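Malate dehydrogenase (Picrophilus torridus, PDB 4BGV) catalyses the reversible, NAD-dependent oxidation of malate to oxaloacetate, a step of the tricarboxylic acid cycle. Local coordinates at residues A[155-158]-A[159-163]; A[210-213]-A[214-218]; A[202-205]-A[206-209]. One frame throughout, in Å; residues are numbered along the deposited sequence. Where two conformers were deposited one is given.

From the N terminus, contact 1 comes first, on helix 150-165. The chain then runs through strands 172-178 and 184-193 before it reaches helix 204-215. Contact 3 lies at the start of that helix and contact 2 at its end, where helix 217-225 takes over. Each contact is local, one turn against the next, and none closes a long loop. They follow in series, with no nesting or crossing; contacts 3 and 2 adjoin in sequence. The two helices meet side to side: F160 and F157 of contact 1 touch T214 of contact 2, and L161 touches L202 of contact 3. All three belong to the alpha/beta C-terminal domain, which also carries the probable proton acceptor H180.

Contact 1: A[155-158]-A[159-163]; sequences TRFR and TFLAQ
T159 folds its hydroxyl back onto the preceding turn of helix 150-165. OG1 lies 2.8 Å from T155 O and donates to it. T159 N bonds to T155 O as well, so this one carbonyl oxygen takes two donors. They come from opposite faces of its plane. With OG1 beside its own backbone N (chi1 -60°), the hydroxyl can turn back to the carbonyl four residues earlier.

F160 sits over R156. The R156 carbonyl oxygen lies over one face of the F160 ring, 3.2 Å above its plane and offset toward the rim. The same oxygen accepts F160 N at 3.0 Å. The aliphatic root of R156 joins in: CB is 4.0 Å from F160 CE2. Beyond it the R156 chain runs out extended and leaves the ring behind. On another side of the helix, F157 meets L161 at an oblique angle. With F157 CG anti to the backbone N (chi1 -163°), the ring swings to where its CE1 is 3.7 Å from L161 CD1. The bonds L161 N to F157 O and A162 N to R158 O continue the helical ladder.

Further out, F157 also packs on A174 and V176 of strand 172-178 and on I210 and T214 of helix 204-215. R158 NH2 bonds to F169 O. R156 NE forms a salt bridge with E48 of the second subunit, and T159 packs on P51 of that subunit.

R156 probably binds the substrate, and its side chain is about 6 Å from that of the probable proton acceptor H180. In this largely buried contact the T159 hydroxyl and the N-H groups of residues 159-162 are paired along the helix. The salt bridge to E48 probably helps to position the R156 guanidinium, and it links the subunit interface to the probable substrate pocket.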
ATOM      1  N   THR A 155       6.593   9.421  17.379  1.00  8.33           N
ATOM      2  CA  THR A 155       6.722   8.069  16.849  0.50 12.81           C
ATOM      3  C   THR A 155       7.558   7.206  17.781  1.00  7.75           C
ATOM      4  O   THR A 155       7.267   6.046  17.987  1.00  9.14           O
ATOM      5  CB  THR A 155       7.354   8.040  15.456  0.50 13.94           C
ATOM      6  OG1 THR A 155       7.119   9.285  14.796  0.50 21.91           O
ATOM      7  CG2 THR A 155       6.740   6.920  14.658  0.50 13.37           C
ATOM      8  N   ARG A 156       8.606   7.795  18.366  1.00 10.46           N
ATOM      9  CA  ARG A 156       9.431   7.045  19.323  1.00  8.99           C
ATOM     10  C   ARG A 156       8.616   6.703  20.575  1.00 14.07           C
ATOM     11  O   ARG A 156       8.579   5.554  21.010  1.00  8.71           O
ATOM     12  CB  ARG A 156      10.706   7.820  19.698  1.00 10.07           C
ATOM     13  CG  ARG A 156      11.676   8.001  18.520  1.00  8.87           C
ATOM     14  CD  ARG A 156      13.100   8.262  19.024  1.00  9.43           C
ATOM     15  NE  ARG A 156      14.078   8.273  17.935  1.00  9.73           N
ATOM     16  CZ  ARG A 156      14.738   9.356  17.526  1.00 11.26           C
ATOM     17  NH1 ARG A 156      14.547  10.530  18.130  1.00  9.80           N
ATOM     18  NH2 ARG A 156      15.598   9.263  16.511  1.00 10.06           N
ATOM     19  N   PHE A 157       7.947   7.710  21.126  1.00  8.52           N
ATOM     20  CA  PHE A 157       7.144   7.573  22.350  1.00  9.47           C
ATOM     21  C   PHE A 157       6.088   6.467  22.116  1.00  8.43           C
ATOM     22  O   PHE A 157       5.878   5.598  22.958  1.00  9.24           O
ATOM     23  CB  PHE A 157       6.495   8.948  22.627  1.00  8.65           C
ATOM     24  CG  PHE A 157       5.961   9.152  24.034  1.00 11.42           C
ATOM     25  CD1 PHE A 157       5.856   8.118  24.945  1.00 11.45           C
ATOM     26  CD2 PHE A 157       5.556  10.425  24.431  1.00 16.04           C
ATOM     27  CE1 PHE A 157       5.351   8.338  26.224  1.00 15.82           C
ATOM     28  CE2 PHE A 157       5.042  10.654  25.724  1.00 16.48           C
ATOM     29  CZ  PHE A 157       4.953   9.611  26.617  1.00 17.06           C
ATOM     30  N   ARG A 158       5.442   6.485  20.957  1.00  8.42           N
ATOM     31  CA  ARG A 158       4.440   5.461  20.636  1.00  9.98           C
ATOM     32  C   ARG A 158       5.041   4.051  20.526  1.00  8.85           C
ATOM     33  O   ARG A 158       4.427   3.065  20.940  1.00  8.10           O
ATOM     34  CB  ARG A 158       3.727   5.793  19.322  1.00  9.50           C
ATOM     35  CG  ARG A 158       2.792   6.997  19.410  1.00  9.18           C
ATOM     36  CD  ARG A 158       2.332   7.408  17.990  1.00 11.51           C
ATOM     37  NE  ARG A 158       1.441   6.419  17.392  1.00 15.92           N
ATOM     38  CZ  ARG A 158       1.042   6.448  16.124  1.00 17.33           C
ATOM     39  NH1 ARG A 158       1.475   7.419  15.329  1.00 10.18           N
ATOM     40  NH2 ARG A 158       0.220   5.508  15.652  1.00 12.96           N
ATOM     41  N   THR A 159       6.221   3.958  19.929  1.00  8.44           N
ATOM     42  CA  THR A 159       6.893   2.661  19.809  1.00  8.71           C
ATOM     43  C   THR A 159       7.125   2.061  21.201  1.00 10.33           C
ATOM     44  O   THR A 159       6.810   0.892  21.442  1.00  8.88           O
ATOM     45  CB  THR A 159       8.242   2.797  19.084  1.00 11.27           C
ATOM     46  OG1 THR A 159       8.022   3.325  17.766  1.00  9.11           O
ATOM     47  CG2 THR A 159       8.951   1.446  18.991  1.00  9.00           C
ATOM     48  N   PHE A 160       7.648   2.878  22.120  1.00 10.21           N
ATOM     49  CA  PHE A 160       7.991   2.423  23.466  1.00  9.47           C
ATOM     50  C   PHE A 160       6.742   2.001  24.251  1.00 12.22           C
ATOM     51  O   PHE A 160       6.738   0.966  24.951  1.00  9.75           O
ATOM     52  CB  PHE A 160       8.755   3.513  24.234  1.00 11.54           C
ATOM     53  CG  PHE A 160       9.990   4.033  23.519  1.00 10.61           C
ATOM     54  CD1 PHE A 160      10.739   3.212  22.681  1.00  9.96           C
ATOM     55  CD2 PHE A 160      10.407   5.349  23.706  1.00 11.12           C
ATOM     56  CE1 PHE A 160      11.884   3.700  22.031  1.00 10.67           C
ATOM     57  CE2 PHE A 160      11.544   5.847  23.058  1.00 10.12           C
ATOM     58  CZ  PHE A 160      12.284   5.019  22.218  1.00 10.18           C
ATOM     59  N   LEU A 161       5.690   2.808  24.152  1.00 10.30           N
ATOM     60  CA  LEU A 161       4.424   2.494  24.815  1.00 10.01           C
ATOM     61  C   LEU A 161       3.817   1.198  24.270  1.00  8.97           C
ATOM     62  O   LEU A 161       3.348   0.343  25.034  1.00  9.29           O
ATOM     63  CB  LEU A 161       3.430   3.639  24.620  1.00  9.65           C
ATOM     64  CG  LEU A 161       3.675   4.935  25.391  1.00  9.86           C
ATOM     65  CD1 LEU A 161       2.725   6.025  24.900  1.00  9.71           C
ATOM     66  CD2 LEU A 161       3.468   4.692  26.884  1.00 12.60           C
ATOM     67  N   ALA A 162       3.814   1.062  22.947  1.00  8.66           N
ATOM     68  CA  ALA A 162       3.198  -0.098  22.318  1.00  8.59           C
ATOM     69  C   ALA A 162       3.930  -1.374  22.708  1.00 12.23           C
ATOM     70  O   ALA A 162       3.312  -2.398  22.981  1.00 11.00           O
ATOM     71  CB  ALA A 162       3.177   0.073  20.798  1.00  8.27           C
ATOM     72  N   GLN A 163       5.254  -1.315  22.771  1.00 10.04           N
ATOM     73  CA  GLN A 163       5.982  -2.504  23.168  1.00 14.52           C
ATOM     74  C   GLN A 163       5.782  -2.813  24.646  1.00 15.60           C
ATOM     75  O   GLN A 163       5.715  -3.973  25.028  1.00 14.18           O
ATOM     76  CB  GLN A 163       7.460  -2.418  22.769  1.00 18.57           C
ATOM     77  CG  GLN A 163       7.617  -2.368  21.229  1.00 21.76           C
ATOM     78  CD  GLN A 163       8.816  -3.156  20.693  1.00 30.64           C
ATOM     79  OE1 GLN A 163       8.663  -4.092  19.886  1.00 31.79           O
ATOM     80  NE2 GLN A 163      10.014  -2.760  21.110  1.00 21.40           N
TER

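Contact 2: A[210-213]-A[214-218]; sequences IVKR and TRFGG
T214 reaches back to I210 with both its hydroxyl and its backbone N. OG1 donates to I210 O at 2.8 Å, and N bonds to the same oxygen at 3.0 Å. The two donors approach from opposite faces of the carbonyl plane. T214 OG1 lies beside its own backbone N (chi1 -61°), on the side of the earlier turn.

R215 comes next. Its N bonds to V211 O at 3.0 Å. Its side chain runs alongside that of V211, both pointing the same way, with NE 4.1 Å from V211 CG1. The guanidinium goes on to bond through NH1 to the carbonyl oxygens of M184 and G181. The R215 side chain is about 7 Å from that of the probable proton acceptor H180.

F216 ends the helix. Its N bonds to K212 O at 3.1 Å and more weakly to R213 O. Its ring runs diagonally past the K212 chain, and CE2 is 3.6 Å from K212 CG. One ring face lies over R215 CB. F216 is also the N-cap residue of helix 217-225, so the chain kinks here between two helices. At G217 the new helix begins, close to R156, which probably binds the substrate. The helix break thus borders the probable active site.

T214 packs on F160 of helix 150-165, and I210 on F157 and F160. V211 and R215 lean on P186 of strand 184-193. R213 reaches E220 of helix 217-225 in a salt bridge, which spans the kink.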
ATOM      1  N   ILE A 210       9.678   5.832  30.126  1.00 12.03           N
ATOM      2  CA  ILE A 210       9.410   5.917  28.699  1.00 10.50           C
ATOM      3  C   ILE A 210       9.522   7.366  28.202  1.00 12.54           C
ATOM      4  O   ILE A 210      10.033   7.619  27.109  1.00  9.87           O
ATOM      5  CB  ILE A 210       8.049   5.287  28.376  1.00 10.86           C
ATOM      6  CG1 ILE A 210       8.142   3.766  28.564  1.00 14.50           C
ATOM      7  CG2 ILE A 210       7.598   5.646  26.948  1.00  9.73           C
ATOM      8  CD1 ILE A 210       6.831   3.015  28.343  1.00 17.08           C
ATOM      9  N   VAL A 211       9.074   8.309  29.030  1.00  9.78           N
ATOM     10  CA  VAL A 211       9.234   9.721  28.727  1.00  9.81           C
ATOM     11  C   VAL A 211      10.715  10.100  28.597  1.00 12.12           C
ATOM     12  O   VAL A 211      11.115  10.776  27.653  1.00 11.69           O
ATOM     13  CB  VAL A 211       8.517  10.580  29.767  1.00 14.42           C
ATOM     14  CG1 VAL A 211       8.939  12.036  29.657  1.00 14.70           C
ATOM     15  CG2 VAL A 211       6.990  10.420  29.592  1.00 16.55           C
ATOM     16  N   LYS A 212      11.535   9.642  29.538  1.00 11.75           N
ATOM     17  CA  LYS A 212      12.958   9.940  29.491  0.50 11.70           C
ATOM     18  C   LYS A 212      13.638   9.314  28.263  1.00 12.83           C
ATOM     19  O   LYS A 212      14.452   9.964  27.600  1.00 11.52           O
ATOM     20  CB  LYS A 212      13.639   9.512  30.795  0.50 14.84           C
ATOM     21  CG  LYS A 212      15.086   9.953  30.920  0.50 19.64           C
ATOM     22  CD  LYS A 212      15.649   9.647  32.303  0.50 23.24           C
ATOM     23  CE  LYS A 212      15.251  10.709  33.314  0.50 26.92           C
ATOM     24  NZ  LYS A 212      16.089  10.618  34.546  0.50 28.14           N
ATOM     25  N   ARG A 213      13.307   8.058  27.950  1.00 11.33           N
ATOM     26  CA  ARG A 213      13.854   7.429  26.739  1.00 11.17           C
ATOM     27  C   ARG A 213      13.483   8.214  25.505  1.00 13.37           C
ATOM     28  O   ARG A 213      14.281   8.320  24.577  1.00 13.60           O
ATOM     29  CB  ARG A 213      13.380   5.983  26.582  1.00 11.80           C
ATOM     30  CG  ARG A 213      14.084   5.202  25.469  1.00 10.32           C
ATOM     31  CD  ARG A 213      13.570   3.772  25.401  1.00 11.35           C
ATOM     32  NE  ARG A 213      14.207   3.021  24.321  1.00 11.02           N
ATOM     33  CZ  ARG A 213      13.843   1.799  23.947  1.00 12.92           C
ATOM     34  NH1 ARG A 213      12.826   1.177  24.562  1.00 11.42           N
ATOM     35  NH2 ARG A 213      14.485   1.203  22.946  1.00 12.17           N
ATOM     36  N   THR A 214      12.270   8.772  25.491  1.00  9.61           N
ATOM     37  CA  THR A 214      11.818   9.539  24.336  1.00  9.21           C
ATOM     38  C   THR A 214      12.632  10.815  24.227  1.00 10.79           C
ATOM     39  O   THR A 214      13.049  11.200  23.136  1.00 10.90           O
ATOM     40  CB  THR A 214      10.320   9.861  24.447  1.00 11.91           C
ATOM     41  OG1 THR A 214       9.588   8.635  24.493  1.00 13.49           O
ATOM     42  CG2 THR A 214       9.839  10.697  23.245  1.00 10.62           C
ATOM     43  N   ARG A 215      12.886  11.457  25.368  1.00  9.34           N
ATOM     44  CA  ARG A 215      13.693  12.677  25.380  1.00 10.41           C
ATOM     45  C   ARG A 215      15.053  12.460  24.756  1.00 15.48           C
ATOM     46  O   ARG A 215      15.576  13.337  24.057  1.00 14.88           O
ATOM     47  CB  ARG A 215      13.949  13.157  26.805  1.00 12.36           C
ATOM     48  CG  ARG A 215      12.788  13.790  27.479  1.00 18.43           C
ATOM     49  CD  ARG A 215      13.233  14.344  28.817  1.00 21.24           C
ATOM     50  NE  ARG A 215      12.075  14.673  29.634  1.00 22.49           N
ATOM     51  CZ  ARG A 215      11.316  15.741  29.421  1.00 23.28           C
ATOM     52  NH1 ARG A 215      11.605  16.561  28.419  1.00 25.32           N
ATOM     53  NH2 ARG A 215      10.275  15.985  30.204  1.00 18.54           N
ATOM     54  N   PHE A 216      15.644  11.304  25.040  1.00 10.79           N
ATOM     55  CA  PHE A 216      17.004  11.053  24.603  1.00 12.96           C
ATOM     56  C   PHE A 216      17.041   9.983  23.529  1.00 11.96           C
ATOM     57  O   PHE A 216      18.066   9.346  23.321  1.00 13.19           O
ATOM     58  CB  PHE A 216      17.870  10.694  25.813  1.00 17.93           C
ATOM     59  CG  PHE A 216      17.751  11.689  26.919  1.00 23.59           C
ATOM     60  CD1 PHE A 216      18.012  13.029  26.674  1.00 28.26           C
ATOM     61  CD2 PHE A 216      17.343  11.304  28.187  1.00 24.23           C
ATOM     62  CE1 PHE A 216      17.882  13.971  27.680  1.00 32.62           C
ATOM     63  CE2 PHE A 216      17.217  12.233  29.193  1.00 31.70           C
ATOM     64  CZ  PHE A 216      17.490  13.572  28.940  1.00 33.45           C
ATOM     65  N   GLY A 217      15.906   9.806  22.851  1.00 11.30           N
ATOM     66  CA  GLY A 217      15.758   8.811  21.794  1.00 11.36           C
ATOM     67  C   GLY A 217      16.763   8.947  20.664  1.00 11.67           C
ATOM     68  O   GLY A 217      17.254   7.953  20.121  1.00  8.87           O
ATOM     69  N   GLY A 218      17.089  10.176  20.299  1.00 11.40           N
ATOM     70  CA  GLY A 218      18.066  10.397  19.241  1.00 10.96           C
ATOM     71  C   GLY A 218      19.453   9.979  19.694  1.00 13.75           C
ATOM     72  O   GLY A 218      20.216   9.378  18.920  1.00 13.20           O
TER

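Contact 3: A[202-205]-A[206-209]; sequences LPRE and KIDE
R204 and D208 cross at a slant, one turn apart on the helix. NH1 of R204 donates to D208 OD1 at 3.1 Å, in a salt bridge with an N-H...O angle of 163°. The oxygen lies at the edge of the guanidinium, close to its plane. It is met on its syn side, yet the two flat groups are turned 54° apart. The R204 chain bends at chi2 (61°), which brings its end back toward D208; CD comes within 3.2 Å of OD1. NH2 of R204 has another partner, E199, in a second salt bridge.

This is the first turn of helix 204-215, with P203 at the N-cap position. P203 O accepts I207 N at 3.1 Å and, weakly, K206 N. D208 N bonds to R204 O at 2.8 Å.

E205 and E209 cross at about a right angle. OE1 of E205 is 2.6 Å from E209 OE2. This approach belongs to one of two modelled positions of E209, so it is doubtful, as is any proton shared between the two acids. In the same conformer the other oxygen of E209, OE1, takes K206 NZ at 2.6 Å in a salt bridge.

On the inner side, L202 and I207 meet through aliphatic carbons. L202 CB lies 3.8 Å from I207 CG1. L202 also packs on L161 and L165 of helix 150-165, and I207 on I188 of strand 184-193.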
ATOM      1  N   LEU A 202      -0.435   1.925  32.866  1.00 16.13           N
ATOM      2  CA  LEU A 202       0.955   1.738  33.284  1.00 11.89           C
ATOM      3  C   LEU A 202       1.232   2.495  34.576  1.00 16.94           C
ATOM      4  O   LEU A 202       0.655   3.555  34.803  1.00 18.97           O
ATOM      5  CB  LEU A 202       1.906   2.239  32.190  1.00 13.98           C
ATOM      6  CG  LEU A 202       2.030   1.432  30.895  1.00 15.16           C
ATOM      7  CD1 LEU A 202       2.791   2.220  29.814  1.00 17.63           C
ATOM      8  CD2 LEU A 202       2.713   0.104  31.159  1.00 17.17           C
ATOM      9  N   PRO A 203       2.125   1.953  35.430  1.00 17.69           N
ATOM     10  CA  PRO A 203       2.558   2.672  36.634  1.00 18.78           C
ATOM     11  C   PRO A 203       3.295   3.945  36.237  1.00 19.25           C
ATOM     12  O   PRO A 203       3.961   3.985  35.203  1.00 16.86           O
ATOM     13  CB  PRO A 203       3.528   1.696  37.303  1.00 23.67           C
ATOM     14  CG  PRO A 203       3.210   0.357  36.713  1.00 21.86           C
ATOM     15  CD  PRO A 203       2.719   0.611  35.335  1.00 16.59           C
ATOM     16  N   ARG A 204       3.155   4.986  37.047  1.00 20.58           N
ATOM     17  CA  ARG A 204       3.816   6.260  36.783  1.00 26.95           C
ATOM     18  C   ARG A 204       5.320   6.088  36.555  1.00 21.67           C
ATOM     19  O   ARG A 204       5.898   6.723  35.669  1.00 22.19           O
ATOM     20  CB  ARG A 204       3.535   7.232  37.934  1.00 33.90           C
ATOM     21  CG  ARG A 204       4.493   8.412  38.056  1.00 44.22           C
ATOM     22  CD  ARG A 204       4.496   9.312  36.830  1.00 49.76           C
ATOM     23  NE  ARG A 204       3.166   9.767  36.443  1.00 54.27           N
ATOM     24  CZ  ARG A 204       2.939  10.628  35.456  1.00 56.32           C
ATOM     25  NH1 ARG A 204       3.961  11.124  34.767  1.00 57.18           N
ATOM     26  NH2 ARG A 204       1.697  10.998  35.163  1.00 53.54           N
ATOM     27  N   GLU A 205       5.940   5.217  37.342  1.00 20.97           N
ATOM     28  CA  GLU A 205       7.374   4.974  37.232  1.00 23.10           C
ATOM     29  C   GLU A 205       7.747   4.529  35.820  1.00 21.72           C
ATOM     30  O   GLU A 205       8.739   5.002  35.257  1.00 19.70           O
ATOM     31  CB  GLU A 205       7.825   3.918  38.235  1.00 33.85           C
ATOM     32  CG  GLU A 205       9.168   4.222  38.857  1.00 49.82           C
ATOM     33  CD  GLU A 205      10.209   4.599  37.819  1.00 61.82           C
ATOM     34  OE1 GLU A 205      10.693   3.692  37.115  1.00 63.44           O
ATOM     35  OE2 GLU A 205      10.531   5.803  37.696  1.00 68.27           O
ATOM     36  N   LYS A 206       6.948   3.627  35.257  1.00 14.86           N
ATOM     37  CA  LYS A 206       7.207   3.129  33.909  1.00 13.97           C
ATOM     38  C   LYS A 206       6.985   4.217  32.864  1.00 12.90           C
ATOM     39  O   LYS A 206       7.734   4.309  31.878  1.00 13.56           O
ATOM     40  CB  LYS A 206       6.340   1.904  33.600  1.00 17.63           C
ATOM     41  CG  LYS A 206       6.608   1.306  32.232  1.00 19.89           C
ATOM     42  CD  LYS A 206       8.088   0.932  32.057  1.00 22.23           C
ATOM     43  CE  LYS A 206       8.521  -0.162  33.029  1.00 25.74           C
ATOM     44  NZ  LYS A 206       9.939  -0.592  32.760  1.00 27.19           N
ATOM     45  N   ILE A 207       5.957   5.038  33.066  1.00 13.93           N
ATOM     46  CA  ILE A 207       5.676   6.135  32.141  1.00 14.71           C
ATOM     47  C   ILE A 207       6.833   7.135  32.172  1.00 17.48           C
ATOM     48  O   ILE A 207       7.275   7.613  31.129  1.00 12.18           O
ATOM     49  CB  ILE A 207       4.336   6.831  32.462  1.00 16.34           C
ATOM     50  CG1 ILE A 207       3.165   5.866  32.195  1.00 15.47           C
ATOM     51  CG2 ILE A 207       4.156   8.113  31.633  1.00 17.94           C
ATOM     52  CD1 ILE A 207       1.815   6.353  32.758  1.00 16.53           C
ATOM     53  N   ASP A 208       7.337   7.438  33.368  1.00 14.99           N
ATOM     54  CA  ASP A 208       8.475   8.344  33.464  1.00 16.66           C
ATOM     55  C   ASP A 208       9.698   7.783  32.731  1.00 16.69           C
ATOM     56  O   ASP A 208      10.444   8.533  32.099  1.00 14.91           O
ATOM     57  CB  ASP A 208       8.811   8.660  34.925  1.00 19.24           C
ATOM     58  CG  ASP A 208       7.750   9.521  35.584  1.00 25.27           C
ATOM     59  OD1 ASP A 208       6.903  10.078  34.854  1.00 25.62           O
ATOM     60  OD2 ASP A 208       7.768   9.652  36.823  1.00 29.97           O
ATOM     61  N   GLU A 209       9.907   6.472  32.821  1.00 13.60           N
ATOM     62  CA  GLU A 209      11.017   5.821  32.125  0.50 14.74           C
ATOM     63  C   GLU A 209      10.895   5.996  30.620  1.00 13.82           C
ATOM     64  O   GLU A 209      11.876   6.265  29.922  1.00 14.44           O
ATOM     65  CB  GLU A 209      11.052   4.324  32.454  0.50 14.84           C
ATOM     66  CG  GLU A 209      11.397   3.997  33.894  0.50 16.92           C
ATOM     67  CD  GLU A 209      11.367   2.499  34.174  0.50 26.28           C
ATOM     68  OE1 GLU A 209      11.035   1.725  33.254  0.50 30.17           O
ATOM     69  OE2 GLU A 209      11.679   2.090  35.311  0.50 29.46           O
TER